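Local coordinates for protein endo-1,4-beta-xylanase C (Paenibacillus barcinonensis, PDB 4XUP) that hydrolyses internal beta-1,4-xylosidic linkages of xylan, this part being its N-terminal tandem of two CBM22 carbohydrate-binding modules, at residues 236-241 and 322-327; 92-97 and 132-137. All blocks are in the same frame, centred on the assembly; numbering follows the deposited sequence.

Contact 1 (236-241 and 322-327); sequences ISFWAM and FYVDDV. With CA (calcium ion), chain H.
F238 and the two valines V324 and V327 form the apolar centre where strand 236-241 pairs with strand 322-327. With its CG tucked between the backbone N and the carbonyl carbon (chi1 69°), the F238 ring turns its CD2 and CE2 side obliquely to the methyls of V324; CD2 lies 3.9 Å from V324 CG1. At the other end of the same residue, F238 CB packs against V327 CG2. A240, the non-hydrogen-bonded partner of V324, has its methyl on the same face.

M241 and Y323 project from the reverse face and lie alongside each other, pointing the same way. The methionine chain bends at chi2 and chi3, which brings CE to 3.5 Å from Y323 CD1, while SD stands oblique to the ring 5.0 Å from its centroid, a Met-aromatic contact.

The backbones are joined as an antiparallel ladder. W239 and D325 exchange two backbone bonds, W239 N to D325 O (3.0 Å) and D325 N to W239 O (2.9 Å), and M241 and Y323 repeat the pattern. Y323 N to M241 O is the shortest of the four, 2.7 Å.

Just after D325, D326 and V327 form a G1 beta bulge against strand 172-176. W239 CD1 meets D326 CB obliquely, the indole and carboxylate planes nearly perpendicular. D325 reaches the polar edge: its OD1 (2.5 Å) and OD2 (2.4 Å) both bind the calcium ion, and OD1 also accepts the D326 amide from above the carboxylate plane. H202 stacks on the W239 ring and gives its N-H to D325 OD2. D177, E179, S204 and R206 complete this metal site of the second module's beta-sandwich. Strand 282-289 flanks 233-241, strands 172-176 and 206-211 pair with 322-331, and M302 of strand 297-305 packs on F238 and V327 from the facing sheet.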
loop_
_atom_site.group_PDB
_atom_site.type_symbol
_atom_site.label_atom_id
_atom_site.label_comp_id
_atom_site.label_asym_id
_atom_site.label_seq_id
_atom_site.Cartn_x
_atom_site.Cartn_y
_atom_site.Cartn_z
ATOM N N ILE A 236 -0.759 13.889 15.387
ATOM C CA ILE A 236 0.416 12.998 15.257
ATOM C C ILE A 236 0.495 12.108 16.479
ATOM O O ILE A 236 0.456 12.579 17.602
ATOM C CB ILE A 236 1.761 13.726 15.128
ATOM C CG1 ILE A 236 1.711 14.719 13.988
ATOM C CG2 ILE A 236 2.871 12.716 14.867
ATOM C CD1 ILE A 236 3.051 15.317 13.624
ATOM N N SER A 237 0.627 10.823 16.231
ATOM C CA SER A 237 0.759 9.856 17.309
ATOM C C SER A 237 1.778 8.774 16.971
ATOM O O SER A 237 1.911 8.363 15.833
ATOM C CB SER A 237 -0.593 9.226 17.659
ATOM O OG SER A 237 -0.817 8.013 16.971
ATOM N N PHE A 238 2.518 8.347 17.979
ATOM C CA PHE A 238 3.283 7.113 17.868
ATOM C C PHE A 238 3.513 6.493 19.221
ATOM O O PHE A 238 3.357 7.128 20.273
ATOM C CB PHE A 238 4.598 7.300 17.102
ATOM C CG PHE A 238 5.617 8.124 17.818
ATOM C CD1 PHE A 238 5.539 9.502 17.818
ATOM C CD2 PHE A 238 6.690 7.518 18.449
ATOM C CE1 PHE A 238 6.496 10.284 18.457
ATOM C CE2 PHE A 238 7.648 8.290 19.096
ATOM C CZ PHE A 238 7.546 9.680 19.103
ATOM N N TRP A 239 3.891 5.228 19.153
ATOM C CA TRP A 239 4.203 4.438 20.337
ATOM C C TRP A 239 5.699 4.193 20.412
ATOM O O TRP A 239 6.361 3.952 19.408
ATOM C CB TRP A 239 3.451 3.105 20.345
ATOM C CG TRP A 239 1.972 3.293 20.569
ATOM C CD1 TRP A 239 1.057 3.671 19.643
ATOM C CD2 TRP A 239 1.253 3.142 21.808
ATOM N NE1 TRP A 239 -0.181 3.763 20.214
ATOM C CE2 TRP A 239 -0.097 3.443 21.541
ATOM C CE3 TRP A 239 1.616 2.773 23.110
ATOM C CZ2 TRP A 239 -1.090 3.392 22.524
ATOM C CZ3 TRP A 239 0.629 2.714 24.088
ATOM C CH2 TRP A 239 -0.710 3.028 23.788
ATOM N N ALA A 240 6.219 4.304 21.619
ATOM C CA ALA A 240 7.652 4.127 21.882
ATOM C C ALA A 240 7.894 3.197 23.051
ATOM O O ALA A 240 7.088 3.084 23.953
ATOM C CB ALA A 240 8.337 5.470 22.132
ATOM N N MET A 241 9.058 2.591 23.040
ATOM C CA MET A 241 9.469 1.688 24.101
ATOM C C MET A 241 10.975 1.598 24.114
ATOM O O MET A 241 11.616 1.632 23.062
ATOM C CB MET A 241 8.868 0.290 23.891
ATOM C CG MET A 241 9.184 -0.759 24.983
ATOM S SD MET A 241 10.686 -1.762 24.797
ATOM C CE MET A 241 10.293 -2.776 23.357
ATOM N N PHE A 322 16.093 2.738 21.389
ATOM C CA PHE A 322 14.657 2.616 21.566
ATOM C C PHE A 322 13.909 2.235 20.299
ATOM O O PHE A 322 14.396 2.362 19.164
ATOM C CB PHE A 322 14.086 3.887 22.179
ATOM C CG PHE A 322 14.189 5.082 21.300
ATOM C CD1 PHE A 322 13.181 5.379 20.391
ATOM C CD2 PHE A 322 15.275 5.946 21.406
ATOM C CE1 PHE A 322 13.262 6.509 19.583
ATOM C CE2 PHE A 322 15.367 7.089 20.606
ATOM C CZ PHE A 322 14.360 7.366 19.685
ATOM N N TYR A 323 12.686 1.794 20.535
ATOM C CA TYR A 323 11.812 1.270 19.494
ATOM C C TYR A 323 10.647 2.219 19.311
ATOM O O TYR A 323 10.192 2.876 20.244
ATOM C CB TYR A 323 11.271 -0.114 19.832
ATOM C CG TYR A 323 12.323 -1.136 20.199
ATOM C CD1 TYR A 323 12.841 -1.198 21.479
ATOM C CD2 TYR A 323 12.781 -2.069 19.266
ATOM C CE1 TYR A 323 13.809 -2.145 21.812
ATOM C CE2 TYR A 323 13.741 -3.017 19.587
ATOM C CZ TYR A 323 14.259 -3.051 20.852
ATOM O OH TYR A 323 15.214 -3.989 21.158
ATOM N N VAL A 324 10.207 2.305 18.075
ATOM C CA VAL A 324 9.026 3.040 17.710
ATOM C C VAL A 324 8.123 2.152 16.868
ATOM O O VAL A 324 8.578 1.269 16.159
ATOM C CB VAL A 324 9.484 4.268 16.956
ATOM C CG1 VAL A 324 8.402 4.872 16.097
ATOM C CG2 VAL A 324 9.991 5.262 17.958
ATOM N N ASP A 325 6.821 2.378 16.999
ATOM C CA ASP A 325 5.769 1.540 16.337
ATOM C C ASP A 325 4.434 2.258 16.296
ATOM O O ASP A 325 4.259 3.289 16.958
ATOM C CB ASP A 325 5.588 0.215 17.086
ATOM C CG ASP A 325 4.893 -0.864 16.257
ATOM O OD1 ASP A 325 4.528 -0.639 15.087
ATOM O OD2 ASP A 325 4.708 -1.962 16.789
ATOM N N ASP A 326 3.534 1.730 15.467
ATOM C CA ASP A 326 2.144 2.264 15.250
ATOM C C ASP A 326 2.126 3.795 15.141
ATOM O O ASP A 326 1.458 4.518 15.893
ATOM C CB ASP A 326 1.169 1.742 16.301
ATOM C CG ASP A 326 0.952 0.223 16.189
ATOM O OD1 ASP A 326 1.288 -0.389 15.141
ATOM O OD2 ASP A 326 0.419 -0.372 17.152
ATOM N N VAL A 327 2.949 4.254 14.209
ATOM C CA VAL A 327 3.091 5.680 13.897
ATOM C C VAL A 327 1.918 6.050 13.029
ATOM O O VAL A 327 1.626 5.364 12.064
ATOM C CB VAL A 327 4.366 6.015 13.100
ATOM C CG1 VAL A 327 4.452 7.505 12.798
ATOM C CG2 VAL A 327 5.592 5.597 13.870
HETATM CA CA CA H . 4.248 -3.036 14.653
#

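Contact 2 (92-97 and 132-137); sequences TVERRD and SLLLYL
With chi1 at 65°, Y136 folds its ring back over its own main chain, toward T92, while the threonine holds OG1 beside its backbone N (chi1 -62°), leaving CG2 opposite that N and against the ring. T92 CB lies 4.0 Å from the centroid of the Y136 ring, over one face and offset toward the rim, a CH-pi contact; CG2 comes within 3.6 Å of Y136 CE1. T92 OG1 bonds to E138.

They also form a hydrogen-bonded antiparallel pair, with T92 N to Y136 O at 2.9 Å and Y136 N to T92 O at 2.8 Å. E94 and L134 make the next such pair. The strands belong to one sheet of the first module's beta-sandwich, with 57-61 on the far side of 132-139 and 102-106 beyond 87-96. This face, with R27, Y104, Y136 and E138, is consistent with the xylan-binding cleft of CBM22 modules.

V93 faces the other way, toward Y125 of strand 119-125, and its methyls divide between two leucines: CG1 is 3.9 Å from L133 CD2, CG2 equally far from L135 CD1. E94 runs extended alongside L134, its carboxylate held by R27 and Y104; R27 also makes a cation-pi contact with Y136.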
loop_
_atom_site.group_PDB
_atom_site.type_symbol
_atom_site.label_atom_id
_atom_site.label_comp_id
_atom_site.label_asym_id
_atom_site.label_seq_id
_atom_site.Cartn_x
_atom_site.Cartn_y
_atom_site.Cartn_z
ATOM N N THR A 92 -12.218 -5.205 -15.964
ATOM C CA THR A 92 -13.144 -4.546 -15.061
ATOM C C THR A 92 -13.511 -5.512 -13.968
ATOM O O THR A 92 -13.677 -6.695 -14.189
ATOM C CB THR A 92 -14.431 -4.105 -15.785
ATOM O OG1 THR A 92 -14.107 -3.155 -16.804
ATOM C CG2 THR A 92 -15.421 -3.427 -14.821
ATOM N N VAL A 93 -13.712 -4.964 -12.788
ATOM C CA VAL A 93 -14.270 -5.718 -11.656
ATOM C C VAL A 93 -15.661 -5.218 -11.308
ATOM O O VAL A 93 -15.861 -4.072 -10.903
ATOM C CB VAL A 93 -13.379 -5.648 -10.399
ATOM C CG1 VAL A 93 -14.007 -6.409 -9.250
ATOM C CG2 VAL A 93 -12.000 -6.214 -10.712
ATOM N N GLU A 94 -16.608 -6.117 -11.441
ATOM C CA GLU A 94 -17.970 -5.908 -10.925
ATOM C C GLU A 94 -17.972 -6.291 -9.493
ATOM O O GLU A 94 -17.703 -7.437 -9.139
ATOM C CB GLU A 94 -19.010 -6.768 -11.639
ATOM C CG GLU A 94 -20.458 -6.456 -11.284
ATOM C CD GLU A 94 -21.437 -7.311 -12.071
ATOM O OE1 GLU A 94 -21.538 -8.532 -11.730
ATOM O OE2 GLU A 94 -22.087 -6.765 -13.021
ATOM N N ARG A 95 -18.354 -5.333 -8.675
ATOM C CA ARG A 95 -18.318 -5.494 -7.215
ATOM C C ARG A 95 -19.659 -5.165 -6.578
ATOM O O ARG A 95 -20.312 -4.157 -6.890
ATOM C CB ARG A 95 -17.231 -4.577 -6.610
ATOM C CG ARG A 95 -17.167 -4.570 -5.083
ATOM C CD ARG A 95 -15.932 -3.848 -4.586
ATOM N NE ARG A 95 -15.871 -2.520 -5.181
ATOM C CZ ARG A 95 -16.469 -1.422 -4.702
ATOM N NH1 ARG A 95 -17.156 -1.450 -3.565
ATOM N NH2 ARG A 95 -16.358 -0.280 -5.363
ATOM N N ARG A 96 -20.061 -6.029 -5.677
ATOM C CA ARG A 96 -21.219 -5.741 -4.834
ATOM C C ARG A 96 -20.730 -5.022 -3.603
ATOM O O ARG A 96 -20.042 -5.620 -2.765
ATOM C CB ARG A 96 -21.954 -7.023 -4.444
ATOM C CG ARG A 96 -23.142 -7.346 -5.313
ATOM C CD ARG A 96 -23.822 -8.613 -4.840
ATOM N NE ARG A 96 -24.465 -9.327 -5.944
ATOM C CZ ARG A 96 -25.141 -10.456 -5.775
ATOM N NH1 ARG A 96 -25.278 -10.993 -4.549
ATOM N NH2 ARG A 96 -25.704 -11.050 -6.813
ATOM N N ASP A 97 -21.158 -3.775 -3.464
ATOM C CA ASP A 97 -20.713 -2.928 -2.337
ATOM C C ASP A 97 -21.374 -3.361 -1.010
ATOM O O ASP A 97 -22.051 -4.406 -0.912
ATOM C CB ASP A 97 -20.827 -1.401 -2.614
ATOM C CG ASP A 97 -22.251 -0.863 -2.549
ATOM O OD1 ASP A 97 -23.150 -1.508 -1.983
ATOM O OD2 ASP A 97 -22.458 0.236 -3.090
ATOM N N SER A 132 -19.169 -9.561 -3.064
ATOM C CA SER A 132 -18.749 -10.442 -4.172
ATOM C C SER A 132 -17.943 -9.634 -5.169
ATOM O O SER A 132 -18.091 -8.405 -5.269
ATOM C CB SER A 132 -19.950 -11.040 -4.879
ATOM O OG SER A 132 -20.571 -10.081 -5.714
ATOM N N LEU A 133 -17.041 -10.329 -5.839
ATOM C CA LEU A 133 -16.171 -9.712 -6.851
ATOM C C LEU A 133 -16.090 -10.575 -8.085
ATOM O O LEU A 133 -15.757 -11.764 -8.030
ATOM C CB LEU A 133 -14.760 -9.441 -6.353
ATOM C CG LEU A 133 -14.685 -8.098 -5.626
ATOM C CD1 LEU A 133 -15.239 -8.350 -4.248
ATOM C CD2 LEU A 133 -13.297 -7.507 -5.531
ATOM N N LEU A 134 -16.376 -9.923 -9.194
ATOM C CA LEU A 134 -16.358 -10.552 -10.485
ATOM C C LEU A 134 -15.482 -9.787 -11.477
ATOM O O LEU A 134 -15.785 -8.683 -11.871
ATOM C CB LEU A 134 -17.759 -10.717 -11.036
ATOM C CG LEU A 134 -17.735 -11.509 -12.353
ATOM C CD1 LEU A 134 -17.609 -13.009 -12.122
ATOM C CD2 LEU A 134 -18.959 -11.210 -13.218
ATOM N N LEU A 135 -14.384 -10.418 -11.852
ATOM C CA LEU A 135 -13.443 -9.858 -12.848
ATOM C C LEU A 135 -13.896 -10.266 -14.244
ATOM O O LEU A 135 -14.325 -11.375 -14.448
ATOM C CB LEU A 135 -12.024 -10.347 -12.645
ATOM C CG LEU A 135 -11.001 -9.909 -13.696
ATOM C CD1 LEU A 135 -10.654 -8.458 -13.579
ATOM C CD2 LEU A 135 -9.741 -10.721 -13.596
ATOM N N TYR A 136 -13.913 -9.315 -15.145
ATOM C CA TYR A 136 -14.221 -9.621 -16.510
ATOM C C TYR A 136 -13.405 -8.794 -17.510
ATOM O O TYR A 136 -12.932 -7.706 -17.209
ATOM C CB TYR A 136 -15.703 -9.553 -16.814
ATOM C CG TYR A 136 -16.391 -8.206 -16.719
ATOM C CD1 TYR A 136 -16.681 -7.645 -15.499
ATOM C CD2 TYR A 136 -16.861 -7.559 -17.865
ATOM C CE1 TYR A 136 -17.379 -6.443 -15.411
ATOM C CE2 TYR A 136 -17.535 -6.340 -17.801
ATOM C CZ TYR A 136 -17.813 -5.792 -16.568
ATOM O OH TYR A 136 -18.522 -4.609 -16.488
ATOM N N LEU A 137 -13.275 -9.366 -18.692
ATOM C CA LEU A 137 -12.543 -8.774 -19.791
ATOM C C LEU A 137 -13.502 -8.269 -20.862
ATOM O O LEU A 137 -14.169 -9.036 -21.541
ATOM C CB LEU A 137 -11.576 -9.776 -20.388
ATOM C CG LEU A 137 -10.757 -9.290 -21.591
ATOM C CD1 LEU A 137 -9.848 -8.124 -21.231
ATOM C CD2 LEU A 137 -9.935 -10.440 -22.165
#

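In the fold
Contact 2 closes before contact 1 opens, so the two come in series along the chain. They sit on opposite sides of its centre, with their own centres 38 Å apart and nearest atoms about 25 Å apart, and share no sheet. Contact 2 pairs strands 87-96 and 132-139 in the first carbohydrate-binding module; contact 1 pairs 233-241 and 322-331 in the second. Contact 1 lies in the calcium-carrying sheet of its module, contact 2 in the sheet of the first module that lacks the calcium ligand D149. Neither contact joins the two modules; each lies within one sandwich, consistent with two separately folded units in the tandem.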